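Local coordinates for mandelate racemase/muconate lactonizing enzyme/Enolase superfamily (Rhodobacter sphaeroides, PDB 2HZG), which belongs to the enolase superfamily, joining a mandelate racemase/muconate lactonizing enzyme-type N-terminal domain to a TIM-type barrel that holds a sodium ion, at residues E43-P48 / T305-L310; Q275-R280 / S313-P318. One frame throughout, in Å; residues are numbered along the deposited sequence.

Interaction 1. Residues E43-P48 / T305-L310; sequences ECEAAP and TFTSHL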
loop_
_atom_site.group_PDB
_atom_site.type_symbol
_atom_site.label_atom_id
_atom_site.label_comp_id
_atom_site.label_asym_id
_atom_site.label_seq_id
_atom_site.Cartn_x
_atom_site.Cartn_y
_atom_site.Cartn_z
ATOM N N GLU A 43 -5.434 6.319 -17.029
ATOM C CA GLU A 43 -4.304 5.413 -17.027
ATOM C C GLU A 43 -3.858 5.164 -15.570
ATOM O O GLU A 43 -3.690 6.107 -14.789
ATOM C CB GLU A 43 -3.161 6.010 -17.857
ATOM C CG GLU A 43 -1.897 5.130 -17.976
ATOM C CD GLU A 43 -0.854 5.757 -18.909
ATOM O OE1 GLU A 43 -1.253 6.530 -19.818
ATOM O OE2 GLU A 43 0.360 5.485 -18.725
ATOM N N CYS A 44 -3.699 3.889 -15.215
ATOM C CA CYS A 44 -3.160 3.518 -13.902
ATOM C C CYS A 44 -1.647 3.381 -14.030
ATOM O O CYS A 44 -1.161 2.677 -14.917
ATOM C CB CYS A 44 -3.726 2.167 -13.444
ATOM S SG CYS A 44 -5.513 2.070 -13.390
ATOM N N GLU A 45 -0.903 4.050 -13.160
ATOM C CA GLU A 45 0.546 3.859 -13.150
ATOM C C GLU A 45 0.851 2.765 -12.126
ATOM O O GLU A 45 1.188 3.029 -10.972
ATOM C CB GLU A 45 1.304 5.174 -12.859
ATOM C CG GLU A 45 2.837 5.023 -12.846
ATOM C CD GLU A 45 3.435 4.282 -14.068
ATOM O OE1 GLU A 45 2.827 4.278 -15.162
ATOM O OE2 GLU A 45 4.545 3.706 -13.927
ATOM N N ALA A 46 0.705 1.523 -12.563
ATOM C CA ALA A 46 0.564 0.425 -11.634
ATOM C C ALA A 46 0.819 -0.840 -12.402
ATOM O O ALA A 46 0.772 -0.837 -13.642
ATOM C CB ALA A 46 -0.863 0.397 -11.090
ATOM N N ALA A 47 1.000 -1.931 -11.665
ATOM C CA ALA A 47 1.100 -3.264 -12.253
ATOM C C ALA A 47 -0.268 -3.620 -12.827
ATOM O O ALA A 47 -1.250 -3.680 -12.091
ATOM C CB ALA A 47 1.554 -4.283 -11.184
ATOM N N PRO A 48 -0.352 -3.792 -14.156
ATOM C CA PRO A 48 -1.661 -4.008 -14.775
ATOM C C PRO A 48 -2.448 -5.225 -14.318
ATOM O O PRO A 48 -3.625 -5.076 -14.068
ATOM C CB PRO A 48 -1.338 -4.073 -16.276
ATOM C CG PRO A 48 -0.092 -3.236 -16.418
ATOM C CD PRO A 48 0.705 -3.672 -15.190
ATOM N N THR A 305 5.613 12.318 -13.678
ATOM C CA THR A 305 5.180 11.669 -14.914
ATOM C C THR A 305 6.378 11.092 -15.644
ATOM O O THR A 305 7.302 11.824 -15.951
ATOM C CB THR A 305 4.509 12.660 -15.901
ATOM O OG1 THR A 305 3.433 13.329 -15.244
ATOM C CG2 THR A 305 3.973 11.914 -17.134
ATOM N N PHE A 306 6.340 9.798 -15.947
ATOM C CA PHE A 306 7.413 9.200 -16.737
ATOM C C PHE A 306 6.856 8.469 -17.981
ATOM O O PHE A 306 7.575 7.725 -18.658
ATOM C CB PHE A 306 8.269 8.248 -15.856
ATOM C CG PHE A 306 9.717 8.140 -16.298
ATOM C CD1 PHE A 306 10.571 9.251 -16.230
ATOM C CD2 PHE A 306 10.229 6.929 -16.764
ATOM C CE1 PHE A 306 11.898 9.150 -16.605
ATOM C CE2 PHE A 306 11.575 6.824 -17.177
ATOM C CZ PHE A 306 12.400 7.945 -17.100
ATOM N N THR A 307 5.580 8.692 -18.285
ATOM C CA THR A 307 4.884 7.822 -19.232
ATOM C C THR A 307 4.175 8.613 -20.358
ATOM O O THR A 307 4.780 9.542 -20.918
ATOM C CB THR A 307 3.945 6.830 -18.476
ATOM O OG1 THR A 307 3.024 7.582 -17.677
ATOM C CG2 THR A 307 4.766 5.929 -17.556
ATOM N N SER A 308 2.939 8.244 -20.709
ATOM C CA SER A 308 2.230 8.834 -21.864
ATOM C C SER A 308 1.823 10.304 -21.640
ATOM O O SER A 308 1.883 10.828 -20.534
ATOM C CB SER A 308 0.970 8.027 -22.192
ATOM O OG SER A 308 -0.044 8.304 -21.218
ATOM N N HIS A 309 1.357 10.969 -22.689
ATOM C CA HIS A 309 0.811 12.310 -22.480
ATOM C C HIS A 309 -0.569 12.293 -21.841
ATOM O O HIS A 309 -0.980 13.291 -21.296
ATOM C CB HIS A 309 0.815 13.140 -23.762
ATOM C CG HIS A 309 2.166 13.678 -24.104
ATOM N ND1 HIS A 309 2.352 14.894 -24.722
ATOM C CD2 HIS A 309 3.406 13.175 -23.885
ATOM C CE1 HIS A 309 3.646 15.114 -24.881
ATOM N NE2 HIS A 309 4.308 14.085 -24.386
ATOM N N LEU A 310 -1.271 11.165 -21.887
ATOM C CA LEU A 310 -2.517 11.052 -21.109
ATOM C C LEU A 310 -2.215 11.169 -19.597
ATOM O O LEU A 310 -2.875 11.916 -18.879
ATOM C CB LEU A 310 -3.263 9.755 -21.428
ATOM C CG LEU A 310 -4.592 9.530 -20.673
ATOM C CD1 LEU A 310 -5.647 10.597 -21.066
ATOM C CD2 LEU A 310 -5.107 8.093 -20.892
HETATM O O HOH W 1 2.156 5.254 -20.636
HETATM O O HOH W 2 1.277 6.153 -16.106
#
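The interface between the N-terminal capping domain and the barrel domain is bridged here, where the end of strand 38-44 faces the loop that leads from barrel strand 300-303 into helix 309-316. Glu43 carries most of it. Its CG lies anti to the backbone N (chi1 -178°) and the chain runs on extended (chi2 176°), so the carboxylate reaches across to the start of the helix. There OE1 accepts a short hydrogen bond of 2.6 Å from Ser308 OG through its syn lone pair. Ser308 is the N-cap of helix 309-316: its OG, set between the backbone N and the carbonyl carbon, also bonds to the N of Ala311, so one hydroxyl serves both the helix end and the glutamate. The amino end of the helix probably favours the charged form of Glu43.

Two waters fill out the polar layer. One donates to Glu43 OE2 (2.6 Å) and takes a weak bond from Ser308 N; the other lies between Glu43 OE2, Glu45 OE1 and Thr307 OG1, 2.7 Å from the threonine oxygen. Glu45, bent at chi2 (49°), brings OE1 against the Thr307 methyl, CG2, at 3.5 Å, where the two side chains cross obliquely. Nearer the backbone, Leu310 CD2 packs on Glu43 CB at 4.2 Å. Such a largely buried, water-lined seam between capping domain and barrel belongs to the two-domain architecture of the enolase superfamily.

Interaction 2. Residues Q275-R280 / S313-P318; sequences QIDCGR and SASLQP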
loop_
_atom_site.group_PDB
_atom_site.type_symbol
_atom_site.label_atom_id
_atom_site.label_comp_id
_atom_site.label_asym_id
_atom_site.label_seq_id
_atom_site.Cartn_x
_atom_site.Cartn_y
_atom_site.Cartn_z
ATOM N N GLN A 275 5.926 15.605 -5.096
ATOM C CA GLN A 275 5.809 15.155 -6.470
ATOM C C GLN A 275 4.775 14.061 -6.511
ATOM O O GLN A 275 4.908 13.026 -5.855
ATOM C CB GLN A 275 7.149 14.645 -7.007
ATOM C CG GLN A 275 8.307 15.622 -6.790
ATOM C CD GLN A 275 9.659 14.997 -7.054
ATOM O OE1 GLN A 275 10.023 13.987 -6.440
ATOM N NE2 GLN A 275 10.424 15.602 -7.956
ATOM N N ILE A 276 3.735 14.287 -7.297
ATOM C CA ILE A 276 2.559 13.424 -7.223
ATOM C C ILE A 276 2.212 12.827 -8.575
ATOM O O ILE A 276 2.152 13.520 -9.582
ATOM C CB ILE A 276 1.328 14.186 -6.658
ATOM C CG1 ILE A 276 1.626 14.739 -5.251
ATOM C CG2 ILE A 276 0.053 13.312 -6.748
ATOM C CD1 ILE A 276 1.854 13.681 -4.170
ATOM N N ASP A 277 1.992 11.518 -8.561
ATOM C CA ASP A 277 1.544 10.792 -9.718
ATOM C C ASP A 277 0.040 10.552 -9.596
ATOM O O ASP A 277 -0.393 9.787 -8.743
ATOM C CB ASP A 277 2.293 9.456 -9.822
ATOM C CG ASP A 277 2.185 8.853 -11.197
ATOM O OD1 ASP A 277 1.062 8.717 -11.698
ATOM O OD2 ASP A 277 3.211 8.505 -11.803
ATOM N N CYS A 278 -0.756 11.206 -10.444
ATOM C CA CYS A 278 -2.223 10.957 -10.470
ATOM C C CYS A 278 -2.574 9.504 -10.778
ATOM O O CYS A 278 -3.620 9.035 -10.366
ATOM C CB CYS A 278 -2.925 11.883 -11.460
ATOM S SG CYS A 278 -2.947 13.524 -10.799
ATOM N N GLY A 279 -1.695 8.806 -11.497
ATOM C CA GLY A 279 -1.878 7.381 -11.799
ATOM C C GLY A 279 -1.633 6.421 -10.635
ATOM O O GLY A 279 -1.804 5.207 -10.792
ATOM N N ARG A 280 -1.248 6.948 -9.469
ATOM C CA ARG A 280 -0.963 6.121 -8.278
ATOM C C ARG A 280 -1.750 6.536 -7.045
ATOM O O ARG A 280 -2.173 5.685 -6.244
ATOM C CB ARG A 280 0.530 6.200 -7.909
ATOM C CG ARG A 280 1.452 5.593 -8.919
ATOM C CD ARG A 280 2.864 5.702 -8.414
ATOM N NE ARG A 280 3.799 5.065 -9.330
ATOM C CZ ARG A 280 5.102 5.335 -9.392
ATOM N NH1 ARG A 280 5.648 6.241 -8.591
ATOM N NH2 ARG A 280 5.858 4.697 -10.270
ATOM N N SER A 313 -1.002 14.834 -18.956
ATOM C CA SER A 313 -2.126 15.730 -18.847
ATOM C C SER A 313 -2.761 15.577 -17.473
ATOM O O SER A 313 -3.005 16.571 -16.798
ATOM C CB SER A 313 -3.158 15.436 -19.942
ATOM O OG SER A 313 -4.374 16.058 -19.568
ATOM N N ALA A 314 -2.991 14.330 -17.045
ATOM C CA ALA A 314 -3.679 14.092 -15.777
ATOM C C ALA A 314 -2.882 14.649 -14.616
ATOM O O ALA A 314 -3.437 15.289 -13.734
ATOM C CB ALA A 314 -3.965 12.607 -15.577
ATOM N N SER A 315 -1.563 14.444 -14.642
ATOM C CA SER A 315 -0.730 14.868 -13.520
ATOM C C SER A 315 -0.425 16.372 -13.527
ATOM O O SER A 315 0.041 16.897 -12.532
ATOM C CB SER A 315 0.524 14.002 -13.387
ATOM O OG SER A 315 0.204 12.684 -12.853
ATOM N N LEU A 316 -0.709 17.051 -14.639
ATOM C CA LEU A 316 -0.641 18.521 -14.690
ATOM C C LEU A 316 -1.914 19.156 -14.133
ATOM O O LEU A 316 -1.860 20.244 -13.558
ATOM C CB LEU A 316 -0.401 19.012 -16.117
ATOM C CG LEU A 316 0.950 18.677 -16.763
ATOM C CD1 LEU A 316 1.046 19.215 -18.190
ATOM C CD2 LEU A 316 2.045 19.259 -15.915
ATOM N N GLN A 317 -3.058 18.480 -14.301
ATOM C CA GLN A 317 -4.348 19.039 -13.854
ATOM C C GLN A 317 -4.313 19.594 -12.415
ATOM O O GLN A 317 -4.746 20.716 -12.192
ATOM C CB GLN A 317 -5.508 18.037 -13.999
ATOM C CG GLN A 317 -5.698 17.391 -15.387
ATOM C CD GLN A 317 -6.085 18.385 -16.479
ATOM O OE1 GLN A 317 -6.694 19.437 -16.209
ATOM N NE2 GLN A 317 -5.719 18.065 -17.712
ATOM N N PRO A 318 -3.779 18.827 -11.435
ATOM C CA PRO A 318 -3.888 19.289 -10.039
ATOM C C PRO A 318 -3.123 20.561 -9.671
ATOM O O PRO A 318 -3.339 21.106 -8.579
ATOM C CB PRO A 318 -3.319 18.108 -9.245
ATOM C CG PRO A 318 -3.431 16.929 -10.196
ATOM C CD PRO A 318 -3.097 17.521 -11.499
HETATM O O HOH W 3 0.251 15.679 -10.169
#
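Ser315 OG accepts the backbone N-H of Cys278 at 3.0 Å, nearly straight at 158°, and so ties two successive strand-to-helix units of the TIM-type barrel together. The hydroxyl sits anti to its own carbonyl carbon (chi1 -74°), which turns it out from helix 309-316 to the turn that follows strand 273-276. Beside this bond Cys278 leans over the helix: its CB lies 4.3 Å from Ala314 CB, while SG rests against Pro318 CG. A bridging water extends the join on the strand side, donating to Ile276 O and to Ser315 O.

Further out, Asp277 fixes the turn. It is the N-cap of the weakly bonded helix 278-281, and OD1 takes a weak capping bond from Gly279 N, while OD2, the other oxygen, is held by His304 ND1. Met108 of helix 99-118 touches both Cys278 and Ala314, and Ala287 of helix 284-297 packs on Cys278 and Pro318, adding to the apolar packing. Leading away from the contact, the Gln317 side chain folds back toward Ser313, where Gln317 NE2 donates to Ser313 OG at 3.0 Å with the oxygen in the amide plane.

How the interactions relate
The centres of interactions 1 and 2 lie about 10 Å apart, and both use helix 309-316, interaction 1 at its beginning and interaction 2 further along. Along the chain the segments alternate: 43-48, 275-280, 305-310, 313-318. Only the first belongs to the N-terminal domain; 275-280 runs from the end of barrel strand 273-276 into the turn after it, while 305-310 and 313-318 come after strand 300-303. The contacts also touch directly, through a probable hydrogen bond from Glu45 N to Gly279 O. Domain interface and barrel turn thus lie close to a bound sodium ion, about 10 Å from the Glu45 side chain and 8 Å from that of Asp277; Asp199, Glu227 and Glu254 form the metal site.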